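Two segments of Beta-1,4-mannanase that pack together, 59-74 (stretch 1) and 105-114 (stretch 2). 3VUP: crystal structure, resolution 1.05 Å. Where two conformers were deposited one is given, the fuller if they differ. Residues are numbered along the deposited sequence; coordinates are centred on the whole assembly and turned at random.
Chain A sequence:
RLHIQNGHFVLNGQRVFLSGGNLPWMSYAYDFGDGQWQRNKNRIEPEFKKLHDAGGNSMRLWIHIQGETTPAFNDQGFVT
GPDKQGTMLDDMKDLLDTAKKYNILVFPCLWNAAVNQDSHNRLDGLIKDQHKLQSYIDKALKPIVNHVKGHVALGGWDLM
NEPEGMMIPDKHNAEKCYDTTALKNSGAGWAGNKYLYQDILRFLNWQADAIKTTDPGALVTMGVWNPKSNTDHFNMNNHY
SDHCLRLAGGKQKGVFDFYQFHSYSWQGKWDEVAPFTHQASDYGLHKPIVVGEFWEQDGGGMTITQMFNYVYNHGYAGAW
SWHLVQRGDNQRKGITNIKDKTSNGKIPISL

Stretch 1, residues 59-74: MRLWIHIQGETTPAFN
Stretch 2 105-114: LVFPCLWNAA

The strand through Met 59 to Trp 62 and strand 105-112 run parallel, axes 24° apart and 4.6 Å at closest approach. Met 59 pairs with Val 106, Arg 60 with Phe 107, Leu 61 with Pro 108, Trp 62 with Cys 109. The chain then turns a corner at Ile 63 (phi/psi -107/-86) and His 64 (-74/-40). A beta bulge shifts the register by one, so Ile 65 (69/-96) pairs with Trp 111.

Backbone hydrogen bonds form the ladder: Phe 107 N to Met 59 O and Cys 109 N to Leu 61 O, 2.8 Å; Met 59 N to Leu 105 O and Ile 63 N to Cys 109 O, 2.9 Å; Leu 61 N to Phe 107 O, 3.3 Å. At the corner, Leu 110 O accepts from Ile 65 N (2.9 Å) and, weakly at 121°, His 64 N (3.0 Å). Asn 112 N reaches Ile 65 O at 2.9 Å.

Gln 66 NE2 donates its amide proton to Asn 112 O, 2.9 Å.

Beside Met 59 and Pro 108, Leu 61 CD2 (chi1 p) packs 3.5 Å from Val 106 CG1. On the Arg 60 and Phe 107 face, Cys 109 SG (chi1 t) meets the pi cloud of Trp 62 (chi1 m), 13° off the five-membered ring normal.

His 64 CB (chi1 m) sits over the Trp 111 six-membered ring (chi1 m, chi2 107°), a CH-pi contact. Pro 71 CD, after a cis peptide, meets Trp 111 CH2 at 3.5 Å.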

ATOM      1  N   MET A  59      -5.166   1.365  -9.337  1.00  5.03           N
ATOM      2  CA  MET A  59      -3.957   2.187  -9.336  0.55  5.21           C
ATOM      3  C   MET A  59      -3.500   2.434  -7.894  1.00  5.31           C
ATOM      4  O   MET A  59      -4.282   2.972  -7.106  1.00  5.91           O
ATOM      5  CB  MET A  59      -4.259   3.536  -9.999  0.55  5.28           C
ATOM      6  CG  MET A  59      -3.071   4.477 -10.134  0.55  5.90           C
ATOM      7  SD  MET A  59      -1.968   4.097 -11.504  0.55  6.21           S
ATOM      8  CE  MET A  59      -2.796   4.916 -12.868  0.55  6.94           C
ATOM      9  N   ARG A  60      -2.256   2.086  -7.573  1.00  4.56           N
ATOM     10  CA  ARG A  60      -1.635   2.478  -6.313  1.00  4.62           C
ATOM     11  C   ARG A  60      -0.767   3.698  -6.610  1.00  4.91           C
ATOM     12  O   ARG A  60      -0.050   3.724  -7.609  1.00  5.14           O
ATOM     13  CB  ARG A  60      -0.785   1.331  -5.767  1.00  4.70           C
ATOM     14  CG  ARG A  60      -0.033   1.653  -4.468  1.00  5.23           C
ATOM     15  CD  ARG A  60       0.505   0.378  -3.876  1.00  4.67           C
ATOM     16  NE  ARG A  60       1.251   0.478  -2.623  1.00  4.70           N
ATOM     17  CZ  ARG A  60       2.567   0.320  -2.497  1.00  4.52           C
ATOM     18  NH1 ARG A  60       3.356   0.204  -3.562  1.00  4.50           N
ATOM     19  NH2 ARG A  60       3.101   0.298  -1.282  1.00  5.00           N
ATOM     20  N   LEU A  61      -0.842   4.719  -5.763  1.00  5.01           N
ATOM     21  CA  LEU A  61      -0.007   5.908  -5.934  1.00  5.44           C
ATOM     22  C   LEU A  61       0.278   6.505  -4.566  1.00  4.69           C
ATOM     23  O   LEU A  61      -0.480   6.304  -3.612  1.00  5.33           O
ATOM     24  CB  LEU A  61      -0.635   6.935  -6.882  1.00  6.05           C
ATOM     25  CG  LEU A  61      -1.747   7.853  -6.367  1.00  6.78           C
ATOM     26  CD1 LEU A  61      -2.086   8.883  -7.429  1.00  7.40           C
ATOM     27  CD2 LEU A  61      -2.992   7.075  -5.986  1.00  7.58           C
ATOM     28  N   TRP A  62       1.399   7.203  -4.469  1.00  4.58           N
ATOM     29  CA  TRP A  62       1.944   7.576  -3.176  1.00  4.59           C
ATOM     30  C   TRP A  62       1.672   9.039  -2.865  1.00  4.74           C
ATOM     31  O   TRP A  62       1.785   9.903  -3.739  1.00  5.38           O
ATOM     32  CB  TRP A  62       3.439   7.304  -3.132  1.00  5.38           C
ATOM     33  CG  TRP A  62       3.858   5.863  -3.298  1.00  5.33           C
ATOM     34  CD1 TRP A  62       3.119   4.796  -3.732  1.00  5.57           C
ATOM     35  CD2 TRP A  62       5.164   5.368  -3.052  1.00  5.45           C
ATOM     36  NE1 TRP A  62       3.894   3.654  -3.741  1.00  5.73           N
ATOM     37  CE2 TRP A  62       5.162   3.988  -3.331  1.00  5.80           C
ATOM     38  CE3 TRP A  62       6.343   5.960  -2.595  1.00  5.81           C
ATOM     39  CZ2 TRP A  62       6.308   3.195  -3.188  1.00  6.39           C
ATOM     40  CZ3 TRP A  62       7.465   5.188  -2.451  1.00  6.47           C
ATOM     41  CH2 TRP A  62       7.448   3.818  -2.755  1.00  6.12           C
ATOM     42  N   ILE A  63       1.333   9.302  -1.604  1.00  4.62           N
ATOM     43  CA  ILE A  63       0.836  10.604  -1.179  1.00  4.85           C
ATOM     44  C   ILE A  63       1.872  11.381  -0.361  1.00  5.00           C
ATOM     45  O   ILE A  63       2.617  12.175  -0.929  1.00  5.57           O
ATOM     46  CB  ILE A  63      -0.514  10.478  -0.414  1.00  5.22           C
ATOM     47  CG1 ILE A  63      -1.497   9.561  -1.176  1.00  5.69           C
ATOM     48  CG2 ILE A  63      -1.105  11.852  -0.159  1.00  5.89           C
ATOM     49  CD1 ILE A  63      -1.830  10.003  -2.582  1.00  6.30           C
ATOM     50  N   HIS A  64       1.940  11.168   0.956  1.00  5.06           N
ATOM     51  CA  HIS A  64       2.852  11.966   1.788  1.00  5.27           C
ATOM     52  C   HIS A  64       4.314  11.568   1.592  1.00  5.11           C
ATOM     53  O   HIS A  64       5.212  12.420   1.601  1.00  5.56           O
ATOM     54  CB  HIS A  64       2.554  11.836   3.287  1.00  5.88           C
ATOM     55  CG  HIS A  64       1.123  12.052   3.689  1.00  5.82           C
ATOM     56  ND1 HIS A  64       0.352  13.111   3.257  1.00  5.68           N
ATOM     57  CD2 HIS A  64       0.359  11.369   4.574  1.00  6.16           C
ATOM     58  CE1 HIS A  64      -0.839  13.046   3.831  1.00  6.45           C
ATOM     59  NE2 HIS A  64      -0.857  12.003   4.640  1.00  6.69           N
ATOM     60  N   ILE A  65       4.542  10.257   1.486  1.00  5.02           N
ATOM     61  CA  ILE A  65       5.864   9.654   1.331  1.00  5.42           C
ATOM     62  C   ILE A  65       6.658   9.816   2.630  1.00  5.81           C
ATOM     63  O   ILE A  65       6.470   9.019   3.552  1.00  5.87           O
ATOM     64  CB  ILE A  65       6.571  10.095   0.030  1.00  5.41           C
ATOM     65  CG1 ILE A  65       5.595   9.885  -1.140  1.00  6.04           C
ATOM     66  CG2 ILE A  65       7.830   9.295  -0.186  1.00  6.06           C
ATOM     67  CD1 ILE A  65       6.216   9.946  -2.510  1.00  6.51           C
ATOM     68  N   GLN A  66       7.502  10.839   2.742  1.00  5.23           N
ATOM     69  CA  GLN A  66       8.148  11.106   4.027  1.00  5.92           C
ATOM     70  C   GLN A  66       7.884  12.525   4.527  1.00  6.34           C
ATOM     71  O   GLN A  66       8.646  13.075   5.314  1.00  7.95           O
ATOM     72  CB  GLN A  66       9.640  10.761   3.982  1.00  6.17           C
ATOM     73  CG  GLN A  66       9.830   9.282   3.675  1.00  6.45           C
ATOM     74  CD  GLN A  66      11.250   8.779   3.821  1.00  5.83           C
ATOM     75  OE1 GLN A  66      12.213   9.441   3.413  1.00  7.63           O
ATOM     76  NE2 GLN A  66      11.391   7.573   4.381  1.00  6.56           N
ATOM     77  N   GLY A  67       6.767  13.100   4.098  1.00  6.64           N
ATOM     78  CA  GLY A  67       6.345  14.396   4.592  1.00  7.01           C
ATOM     79  C   GLY A  67       7.000  15.578   3.909  1.00  7.32           C
ATOM     80  O   GLY A  67       7.064  16.662   4.485  1.00  7.90           O
ATOM     81  N   GLU A  68       7.467  15.371   2.681  1.00  6.98           N
ATOM     82  CA  GLU A  68       8.115  16.435   1.916  1.00  7.61           C
ATOM     83  C   GLU A  68       7.219  17.663   1.742  1.00  7.83           C
ATOM     84  O   GLU A  68       7.684  18.802   1.875  1.00  8.91           O
ATOM     85  CB  GLU A  68       8.550  15.909   0.551  1.00  7.48           C
ATOM     86  CG  GLU A  68       9.763  14.983   0.559  1.00  7.77           C
ATOM     87  CD  GLU A  68       9.492  13.534   0.952  1.00  6.90           C
ATOM     88  OE1 GLU A  68      10.480  12.770   0.920  1.00  8.77           O
ATOM     89  OE2 GLU A  68       8.341  13.152   1.286  1.00  6.37           O
ATOM     90  N   THR A  69       5.941  17.432   1.433  1.00  7.32           N
ATOM     91  CA  THR A  69       4.998  18.536   1.252  1.00  7.48           C
ATOM     92  C   THR A  69       3.663  18.370   1.973  1.00  7.82           C
ATOM     93  O   THR A  69       3.050  19.358   2.343  1.00  8.73           O
ATOM     94  CB  THR A  69       4.734  18.871  -0.229  1.00  7.76           C
ATOM     95  OG1 THR A  69       4.132  17.750  -0.882  1.00  7.75           O
ATOM     96  CG2 THR A  69       6.015  19.249  -0.935  1.00  9.12           C
ATOM     97  N   THR A  70       3.202  17.136   2.156  1.00  7.17           N
ATOM     98  CA  THR A  70       2.047  16.894   3.017  1.00  6.83           C
ATOM     99  C   THR A  70       2.371  15.758   3.975  1.00  6.28           C
ATOM    100  O   THR A  70       3.228  14.936   3.687  1.00  6.53           O
ATOM    101  CB  THR A  70       0.749  16.554   2.245  1.00  6.79           C
ATOM    102  OG1 THR A  70       0.902  15.304   1.560  1.00  6.73           O
ATOM    103  CG2 THR A  70       0.347  17.666   1.280  1.00  8.09           C
ATOM    104  N   PRO A  71       1.719  15.724   5.142  1.00  6.34           N
ATOM    105  CA  PRO A  71       0.889  16.793   5.705  1.00  6.72           C
ATOM    106  C   PRO A  71       1.772  17.987   6.078  1.00  7.17           C
ATOM    107  O   PRO A  71       2.989  17.931   5.890  1.00  7.72           O
ATOM    108  CB  PRO A  71       0.317  16.140   6.963  1.00  7.42           C
ATOM    109  CG  PRO A  71       1.415  15.227   7.403  1.00  6.88           C
ATOM    110  CD  PRO A  71       1.966  14.652   6.122  1.00  6.65           C
ATOM    111  N   ALA A  72       1.164  19.060   6.570  1.00  7.87           N
ATOM    112  CA  ALA A  72       1.925  20.219   7.016  1.00  8.61           C
ATOM    113  C   ALA A  72       2.413  20.006   8.445  1.00  8.05           C
ATOM    114  O   ALA A  72       1.630  19.626   9.322  1.00  8.61           O
ATOM    115  CB  ALA A  72       1.067  21.464   6.931  1.00  9.83           C
ATOM    116  N   PHE A  73       3.701  20.260   8.672  1.00  8.99           N
ATOM    117  CA  PHE A  73       4.309  20.122   9.994  1.00  9.79           C
ATOM    118  C   PHE A  73       4.757  21.481  10.503  1.00 10.22           C
ATOM    119  O   PHE A  73       5.206  22.318   9.718  1.00 11.65           O
ATOM    120  CB  PHE A  73       5.562  19.246   9.927  1.00  9.31           C
ATOM    121  CG  PHE A  73       5.304  17.805   9.611  1.00  9.55           C
ATOM    122  CD1 PHE A  73       5.254  16.857  10.621  1.00  9.46           C
ATOM    123  CD2 PHE A  73       5.147  17.391   8.300  1.00 10.23           C
ATOM    124  CE1 PHE A  73       5.038  15.521  10.332  1.00 10.14           C
ATOM    125  CE2 PHE A  73       4.937  16.054   8.000  1.00 10.34           C
ATOM    126  CZ  PHE A  73       4.876  15.122   9.014  1.00 10.11           C
ATOM    127  N   ASN A  74       4.670  21.698  11.813  1.00 10.87           N
ATOM    128  CA  ASN A  74       5.339  22.852  12.394  1.00 12.39           C
ATOM    129  C   ASN A  74       6.805  22.528  12.668  1.00 13.83           C
ATOM    130  O   ASN A  74       7.247  21.395  12.460  1.00 13.60           O
ATOM    131  CB  ASN A  74       4.606  23.407  13.630  1.00 13.22           C
ATOM    132  CG  ASN A  74       4.616  22.462  14.831  1.00 13.51           C
ATOM    133  OD1 ASN A  74       5.467  21.583  14.966  1.00 13.33           O
ATOM    134  ND2 ASN A  74       3.667  22.676  15.734  1.00 14.62           N
ATOM    135  N   LEU A 105     -10.157   1.891  -9.440  1.00  5.99           N
ATOM    136  CA  LEU A 105     -10.080   1.926  -7.986  1.00  5.73           C
ATOM    137  C   LEU A 105      -8.701   2.410  -7.548  1.00  5.70           C
ATOM    138  O   LEU A 105      -7.680   1.925  -8.035  1.00  6.24           O
ATOM    139  CB  LEU A 105     -10.323   0.536  -7.418  1.00  6.09           C
ATOM    140  CG  LEU A 105     -11.729  -0.028  -7.610  1.00  7.23           C
ATOM    141  CD1 LEU A 105     -11.719  -1.533  -7.405  1.00  8.78           C
ATOM    142  CD2 LEU A 105     -12.707   0.634  -6.656  1.00  8.58           C
ATOM    143  N   VAL A 106      -8.693   3.366  -6.629  1.00  5.68           N
ATOM    144  CA  VAL A 106      -7.469   4.017  -6.188  1.00  6.21           C
ATOM    145  C   VAL A 106      -7.033   3.509  -4.824  1.00  5.51           C
ATOM    146  O   VAL A 106      -7.859   3.359  -3.915  1.00  6.31           O
ATOM    147  CB  VAL A 106      -7.680   5.535  -6.124  1.00  6.86           C
ATOM    148  CG1 VAL A 106      -6.414   6.245  -5.710  1.00  7.53           C
ATOM    149  CG2 VAL A 106      -8.126   6.033  -7.449  1.00  8.29           C
ATOM    150  N   PHE A 107      -5.732   3.254  -4.699  1.00  4.97           N
ATOM    151  CA  PHE A 107      -5.127   2.829  -3.443  1.00  5.18           C
ATOM    152  C   PHE A 107      -4.027   3.816  -3.070  1.00  5.09           C
ATOM    153  O   PHE A 107      -2.873   3.632  -3.430  1.00  5.10           O
ATOM    154  CB  PHE A 107      -4.602   1.392  -3.583  1.00  5.70           C
ATOM    155  CG  PHE A 107      -5.690   0.397  -3.876  1.00  5.99           C
ATOM    156  CD1 PHE A 107      -6.296  -0.306  -2.854  1.00  6.52           C
ATOM    157  CD2 PHE A 107      -6.142   0.207  -5.171  1.00  6.70           C
ATOM    158  CE1 PHE A 107      -7.323  -1.200  -3.122  1.00  7.35           C
ATOM    159  CE2 PHE A 107      -7.171  -0.689  -5.444  1.00  7.53           C
ATOM    160  CZ  PHE A 107      -7.760  -1.392  -4.419  1.00  7.37           C
ATOM    161  N   PRO A 108      -4.394   4.898  -2.370  1.00  5.11           N
ATOM    162  CA  PRO A 108      -3.376   5.863  -1.954  1.00  4.71           C
ATOM    163  C   PRO A 108      -2.479   5.242  -0.894  1.00  4.59           C
ATOM    164  O   PRO A 108      -2.972   4.609   0.043  1.00  6.03           O
ATOM    165  CB  PRO A 108      -4.204   7.000  -1.340  1.00  5.58           C
ATOM    166  CG  PRO A 108      -5.605   6.800  -1.868  1.00  6.09           C
ATOM    167  CD  PRO A 108      -5.749   5.312  -1.974  1.00  5.74           C
ATOM    168  N   CYS A 109      -1.172   5.438  -1.047  1.00  4.87           N
ATOM    169  CA  CYS A 109      -0.197   4.957  -0.079  1.00  4.77           C
ATOM    170  C   CYS A 109       0.349   6.159   0.682  1.00  4.59           C
ATOM    171  O   CYS A 109       0.982   7.036   0.093  1.00  4.90           O
ATOM    172  CB  CYS A 109       0.924   4.195  -0.787  1.00  5.24           C
ATOM    173  SG  CYS A 109       2.232   3.638   0.320  1.00  5.66           S
ATOM    174  N   LEU A 110       0.096   6.201   1.985  1.00  4.98           N
ATOM    175  CA  LEU A 110       0.362   7.408   2.763  1.00  4.64           C
ATOM    176  C   LEU A 110       1.849   7.680   2.960  1.00  4.52           C
ATOM    177  O   LEU A 110       2.309   8.778   2.647  1.00  5.04           O
ATOM    178  CB  LEU A 110      -0.354   7.345   4.109  1.00  5.52           C
ATOM    179  CG  LEU A 110      -1.875   7.265   4.033  1.00  6.42           C
ATOM    180  CD1 LEU A 110      -2.434   7.155   5.442  1.00  7.23           C
ATOM    181  CD2 LEU A 110      -2.451   8.465   3.287  1.00  7.69           C
ATOM    182  N   TRP A 111       2.585   6.686   3.463  1.00  4.82           N
ATOM    183  CA  TRP A 111       3.960   6.874   3.917  1.00  4.70           C
ATOM    184  C   TRP A 111       4.911   5.898   3.229  1.00  4.74           C
ATOM    185  O   TRP A 111       4.482   4.915   2.611  1.00  5.11           O
ATOM    186  CB  TRP A 111       4.048   6.662   5.425  1.00  5.01           C
ATOM    187  CG  TRP A 111       3.147   7.548   6.229  1.00  4.88           C
ATOM    188  CD1 TRP A 111       2.003   7.177   6.875  1.00  5.48           C
ATOM    189  CD2 TRP A 111       3.320   8.949   6.492  1.00  5.23           C
ATOM    190  NE1 TRP A 111       1.449   8.255   7.512  1.00  5.99           N
ATOM    191  CE2 TRP A 111       2.238   9.354   7.295  1.00  5.57           C
ATOM    192  CE3 TRP A 111       4.269   9.905   6.109  1.00  5.94           C
ATOM    193  CZ2 TRP A 111       2.090  10.667   7.745  1.00  6.04           C
ATOM    194  CZ3 TRP A 111       4.121  11.208   6.557  1.00  6.28           C
ATOM    195  CH2 TRP A 111       3.038  11.575   7.362  1.00  6.88           C
ATOM    196  N   ASN A 112       6.210   6.157   3.362  1.00  5.62           N
ATOM    197  CA  ASN A 112       7.233   5.330   2.741  1.00  5.27           C
ATOM    198  C   ASN A 112       8.414   5.157   3.692  1.00  5.35           C
ATOM    199  O   ASN A 112       8.883   6.133   4.288  1.00  5.92           O
ATOM    200  CB  ASN A 112       7.724   6.006   1.458  1.00  5.51           C
ATOM    201  CG  ASN A 112       8.778   5.201   0.724  1.00  5.06           C
ATOM    202  OD1 ASN A 112       8.775   3.969   0.766  1.00  5.23           O
ATOM    203  ND2 ASN A 112       9.681   5.896   0.026  1.00  5.97           N
ATOM    204  N   ALA A 113       8.896   3.921   3.811  1.00  5.28           N
ATOM    205  CA  ALA A 113      10.109   3.628   4.569  1.00  5.93           C
ATOM    206  C   ALA A 113      11.175   2.901   3.737  1.00  5.94           C
ATOM    207  O   ALA A 113      12.139   2.371   4.293  1.00  6.47           O
ATOM    208  CB  ALA A 113       9.781   2.828   5.828  1.00  7.68           C
ATOM    209  N   ALA A 114      11.024   2.889   2.410  1.00  5.72           N
ATOM    210  CA  ALA A 114      11.998   2.206   1.542  1.00  6.02           C
ATOM    211  C   ALA A 114      13.265   3.015   1.269  1.00  5.64           C
ATOM    212  O   ALA A 114      14.222   2.492   0.693  1.00  6.16           O
ATOM    213  CB  ALA A 114      11.354   1.801   0.230  1.00  6.25           C
TER